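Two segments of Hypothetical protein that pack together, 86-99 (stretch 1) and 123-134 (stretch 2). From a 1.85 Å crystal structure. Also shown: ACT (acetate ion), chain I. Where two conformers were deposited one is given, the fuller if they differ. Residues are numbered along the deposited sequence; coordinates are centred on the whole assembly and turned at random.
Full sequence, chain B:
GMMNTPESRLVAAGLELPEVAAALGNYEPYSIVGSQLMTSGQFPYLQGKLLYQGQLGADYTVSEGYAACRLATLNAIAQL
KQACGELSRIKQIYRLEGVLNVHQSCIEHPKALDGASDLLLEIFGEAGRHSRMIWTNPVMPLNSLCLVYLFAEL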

# COMPACT_ATOMS: atom_id res chain seq x y z
N GLU B 86 24.99 10.13 -0.40
CA GLU B 86 25.04 10.93 0.80
C GLU B 86 23.61 11.07 1.24
O GLU B 86 22.78 11.58 0.49
CB GLU B 86 25.65 12.30 0.49
CG GLU B 86 27.15 12.28 0.22
CD GLU B 86 27.97 12.00 1.48
OE1 GLU B 86 27.55 12.39 2.60
OE2 GLU B 86 29.04 11.38 1.36
N LEU B 87 23.31 10.63 2.46
CA LEU B 87 21.96 10.70 2.98
C LEU B 87 21.49 12.15 3.17
O LEU B 87 20.30 12.39 3.27
CB LEU B 87 21.86 9.90 4.28
CG LEU B 87 21.91 8.37 4.17
CD1 LEU B 87 22.02 7.73 5.54
CD2 LEU B 87 20.68 7.81 3.42
N SER B 88 22.43 13.10 3.22
CA SER B 88 22.08 14.53 3.20
C SER B 88 21.31 14.96 1.97
O SER B 88 20.68 16.01 1.95
CB SER B 88 23.35 15.38 3.25
OG SER B 88 23.99 15.21 4.49
N ARG B 89 21.41 14.18 0.92
CA ARG B 89 20.71 14.45 -0.35
C ARG B 89 19.20 14.22 -0.26
O ARG B 89 18.43 14.70 -1.11
CB ARG B 89 21.33 13.65 -1.47
CG ARG B 89 22.80 14.05 -1.74
CD ARG B 89 23.52 13.21 -2.79
NE ARG B 89 24.89 13.75 -2.92
CZ ARG B 89 26.00 13.07 -3.21
NH1 ARG B 89 25.97 11.78 -3.47
NH2 ARG B 89 27.17 13.71 -3.26
N ILE B 90 18.77 13.53 0.77
CA ILE B 90 17.33 13.30 0.98
C ILE B 90 16.67 14.55 1.55
O ILE B 90 17.04 15.01 2.65
CB ILE B 90 17.10 12.07 1.85
CG1 ILE B 90 17.52 10.81 1.07
CG2 ILE B 90 15.59 11.96 2.34
CD1 ILE B 90 17.73 9.61 1.89
N LYS B 91 15.73 15.13 0.81
CA LYS B 91 14.97 16.27 1.32
C LYS B 91 14.01 15.87 2.44
O LYS B 91 13.87 16.58 3.41
CB LYS B 91 14.16 16.90 0.19
CG LYS B 91 15.04 17.59 -0.83
CD LYS B 91 14.20 18.33 -1.86
CE LYS B 91 15.12 19.08 -2.85
NZ LYS B 91 14.38 20.09 -3.66
N GLN B 92 13.36 14.72 2.28
CA GLN B 92 12.48 14.19 3.32
C GLN B 92 12.20 12.74 3.09
O GLN B 92 12.15 12.31 1.96
CB GLN B 92 11.11 14.93 3.37
CG GLN B 92 10.41 15.05 2.03
CD GLN B 92 8.92 15.47 2.15
OE1 GLN B 92 8.33 15.47 3.24
NE2 GLN B 92 8.33 15.83 1.02
N ILE B 93 12.06 12.00 4.17
CA ILE B 93 11.47 10.67 4.14
C ILE B 93 10.01 10.93 4.41
O ILE B 93 9.65 11.12 5.57
CB ILE B 93 11.99 9.75 5.25
CG1 ILE B 93 13.52 9.66 5.27
CG2 ILE B 93 11.35 8.34 5.10
CD1 ILE B 93 14.06 8.95 4.14
N TYR B 94 9.20 11.04 3.37
CA TYR B 94 7.83 11.52 3.53
C TYR B 94 6.84 10.42 3.89
O TYR B 94 5.71 10.72 4.32
CB TYR B 94 7.32 12.27 2.29
CG TYR B 94 7.29 11.48 1.02
CD1 TYR B 94 6.17 10.74 0.68
CD2 TYR B 94 8.36 11.49 0.14
CE1 TYR B 94 6.12 10.02 -0.49
CE2 TYR B 94 8.31 10.73 -1.05
CZ TYR B 94 7.18 10.03 -1.35
OH TYR B 94 7.08 9.30 -2.48
N ARG B 95 7.23 9.16 3.71
CA ARG B 95 6.31 8.04 3.95
C ARG B 95 7.04 6.78 4.38
O ARG B 95 8.09 6.43 3.84
CB ARG B 95 5.54 7.77 2.67
CG ARG B 95 4.49 6.67 2.73
CD ARG B 95 3.26 7.21 3.29
NE ARG B 95 2.07 6.52 2.85
CZ ARG B 95 0.84 6.98 3.09
NH1 ARG B 95 0.69 8.10 3.78
NH2 ARG B 95 -0.23 6.34 2.66
N LEU B 96 6.48 6.14 5.41
CA LEU B 96 6.90 4.83 5.90
C LEU B 96 5.71 3.90 5.72
O LEU B 96 4.61 4.27 6.11
CB LEU B 96 7.21 4.92 7.39
CG LEU B 96 7.22 3.64 8.24
CD1 LEU B 96 8.33 2.71 7.72
CD2 LEU B 96 7.36 3.99 9.74
N GLU B 97 5.91 2.71 5.15
CA GLU B 97 4.83 1.71 5.07
C GLU B 97 5.40 0.41 5.64
O GLU B 97 6.43 -0.09 5.18
CB GLU B 97 4.23 1.58 3.66
CG GLU B 97 3.72 2.96 3.12
CD GLU B 97 3.08 2.97 1.75
OE1 GLU B 97 3.07 1.95 1.01
OE2 GLU B 97 2.57 4.06 1.40
N GLY B 98 4.75 -0.12 6.67
CA GLY B 98 5.23 -1.29 7.39
C GLY B 98 4.19 -2.39 7.47
O GLY B 98 3.01 -2.10 7.64
N VAL B 99 4.66 -3.63 7.39
CA VAL B 99 3.86 -4.82 7.51
C VAL B 99 4.42 -5.66 8.64
O VAL B 99 5.66 -5.86 8.73
CB VAL B 99 3.91 -5.72 6.24
CG1 VAL B 99 2.88 -6.81 6.33
CG2 VAL B 99 3.72 -4.91 4.95
N ILE B 123 17.48 9.79 13.03
CA ILE B 123 18.55 9.84 12.07
C ILE B 123 18.40 11.02 11.11
O ILE B 123 19.41 11.65 10.74
CB ILE B 123 18.68 8.50 11.30
CG1 ILE B 123 19.00 7.35 12.27
CG2 ILE B 123 19.75 8.55 10.18
CD1 ILE B 123 20.21 7.57 13.18
N PHE B 124 17.17 11.33 10.70
CA PHE B 124 16.94 12.40 9.71
C PHE B 124 16.44 13.70 10.29
O PHE B 124 16.33 14.70 9.57
CB PHE B 124 16.02 11.94 8.59
CG PHE B 124 16.63 10.89 7.73
CD1 PHE B 124 16.53 9.54 8.08
CD2 PHE B 124 17.39 11.24 6.61
CE1 PHE B 124 17.13 8.55 7.30
CE2 PHE B 124 17.98 10.27 5.82
CZ PHE B 124 17.86 8.92 6.16
N GLY B 125 16.14 13.70 11.58
CA GLY B 125 15.59 14.89 12.21
C GLY B 125 14.30 15.35 11.56
O GLY B 125 13.40 14.56 11.28
N GLU B 126 14.20 16.66 11.31
CA GLU B 126 12.99 17.19 10.72
C GLU B 126 12.74 16.60 9.35
O GLU B 126 11.58 16.47 8.96
CB GLU B 126 13.03 18.74 10.66
CG GLU B 126 12.86 19.40 12.00
CD GLU B 126 11.49 19.11 12.63
OE1 GLU B 126 10.48 19.54 12.04
OE2 GLU B 126 11.43 18.47 13.71
N ALA B 127 13.80 16.23 8.64
CA ALA B 127 13.66 15.56 7.34
C ALA B 127 13.09 14.12 7.44
O ALA B 127 12.79 13.52 6.43
CB ALA B 127 14.98 15.54 6.60
N GLY B 128 12.97 13.60 8.66
CA GLY B 128 12.43 12.29 8.92
C GLY B 128 10.97 12.26 9.29
O GLY B 128 10.42 11.18 9.54
N ARG B 129 10.31 13.41 9.32
CA ARG B 129 8.87 13.49 9.64
C ARG B 129 8.08 12.91 8.49
O ARG B 129 8.21 13.38 7.36
CB ARG B 129 8.45 14.93 9.86
CG ARG B 129 9.11 15.60 11.05
CD ARG B 129 8.72 17.06 11.13
NE ARG B 129 7.42 17.24 11.77
CZ ARG B 129 6.83 18.43 11.94
NH1 ARG B 129 7.42 19.55 11.52
NH2 ARG B 129 5.64 18.49 12.54
N HIS B 130 7.27 11.91 8.77
CA HIS B 130 6.63 11.12 7.74
C HIS B 130 5.21 10.78 8.12
O HIS B 130 4.92 10.70 9.32
CB HIS B 130 7.36 9.80 7.60
CG HIS B 130 7.51 9.05 8.88
ND1 HIS B 130 8.51 9.33 9.79
CD2 HIS B 130 6.79 8.04 9.42
CE1 HIS B 130 8.38 8.53 10.83
NE2 HIS B 130 7.36 7.72 10.63
N SER B 131 4.35 10.60 7.11
CA SER B 131 3.09 9.89 7.27
C SER B 131 3.40 8.41 7.22
O SER B 131 4.50 8.00 6.87
CB SER B 131 2.04 10.26 6.20
OG SER B 131 2.50 10.02 4.87
N ARG B 132 2.43 7.58 7.59
CA ARG B 132 2.69 6.15 7.56
C ARG B 132 1.44 5.32 7.36
O ARG B 132 0.31 5.79 7.63
CB ARG B 132 3.48 5.70 8.80
CG ARG B 132 2.68 5.17 9.96
CD ARG B 132 3.63 4.77 11.09
NE ARG B 132 2.85 4.21 12.18
CZ ARG B 132 3.29 3.98 13.41
NH1 ARG B 132 4.53 4.24 13.77
NH2 ARG B 132 2.44 3.46 14.28
N MSE B 133 1.68 4.12 6.81
CA MSE B 133 0.68 3.07 6.67
C MSE B 133 1.14 1.87 7.45
O MSE B 133 2.34 1.58 7.58
CB MSE B 133 0.51 2.66 5.19
CG MSE B 133 0.19 3.78 4.25
SE MSE B 133 -0.38 3.07 2.48
CE MSE B 133 -2.17 2.46 2.84
N ILE B 134 0.18 1.12 7.98
CA ILE B 134 0.53 -0.07 8.72
C ILE B 134 -0.43 -1.18 8.29
O ILE B 134 -1.62 -0.92 8.06
CB ILE B 134 0.41 0.16 10.25
CG1 ILE B 134 1.01 -1.02 10.98
CG2 ILE B 134 -1.09 0.38 10.65
CD1 ILE B 134 1.34 -0.76 12.48
C ACT I . -0.81 3.52 12.60
O ACT I . -0.06 3.86 11.63
OXT ACT I . -0.27 3.08 13.65
CH3 ACT I . -2.32 3.62 12.55
O HOH W 1 9.94 15.49 6.12

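The contact between the two stretches has two parts: an apolar cluster around F124, and a pair of parallel strands whose axes approach to 4.7 Å with an angle of 14° between their N-to-C directions. Together the stretches bury 843 Å², both sides summed.

The walk begins in the 3-10 segment at L87, whose CA-to-CB bond points toward stretch 2 and whose CD2 lies 4.1 Å from F124 CZ. The backbone takes part as well, since L87 O sits at the edge of the F124 ring, near its plane, 4.0 Å from F124 CE2. I90 adds a further apolar contact, CD1 to F124 CE2 at 4.0 Å, while K91 contributes through its backbone, its O lying 3.5 Å from A127 CB.

At Q92 the strand begins, and A127 O receives two approaches from adjacent residues. Q92 CA makes a CA-H...O contact with it at 3.2 Å, and I93 N donates a hydrogen bond to the same A127 O at 2.8 Å, with an N-H...acceptor angle of 162°. The side chain of I93 completes the cluster: CG1 is 4.1 Å from the centroid of the F124 ring and only 10° off its normal, the geometry of a CH-pi contact over the face. I93 O, by contrast, approaches R129 O at 3.2 Å; both atoms are acceptors, so this proximity is not a hydrogen bond. The nearby H130 side chain is held within its own stretch, ND1 donating to G128 O at 2.7 Å and 178°.

From Y94 onward, regular parallel pairing takes over. Y94 O accepts from S131 N at 3.1 Å (148°). The side chains of R95, E97, S131 and M133 share one face of the sheet. There R95 NH1 donates to S131 OG at 2.9 Å (158°), with the hydroxyl at the guanidinium edge, whereas M133 CG lies over one face of that group, 3.0 Å from R95 NH2. R95 NE also forms a salt bridge to E97 OE2 at 2.9 Å, its hydrogen-bond angle of 173° being nearly linear.

L96 N donates to S131 O at 3.1 Å (163°). Thus S131 bonds through both its N and its O to the residues flanking its bridge partner, R95, as parallel register requires. L96 O in turn accepts from M133 N at 3.0 Å. On the other face, L96 CB packs 3.7 Å from H130 CD2, and L96 CD2 lies 4.0 Å from R132 CD. The R132 guanidinium grips an acetate, probably from the crystallisation liquor, through NE to O at 3.0 Å and NH2 to OXT at 2.8 Å.

At E97, the carboxylate oxygen already bound to R95, OE2, is 3.3 Å from M133 SE, the selenium of a selenomethionine. G98 closes the pairing: its N donates to M133 O at 3.1 Å (168°), so that M133 repeats around E97 the pattern of S131, and, opposite I134, its O makes a CA-H...O contact with I134 CA at 3.4 Å.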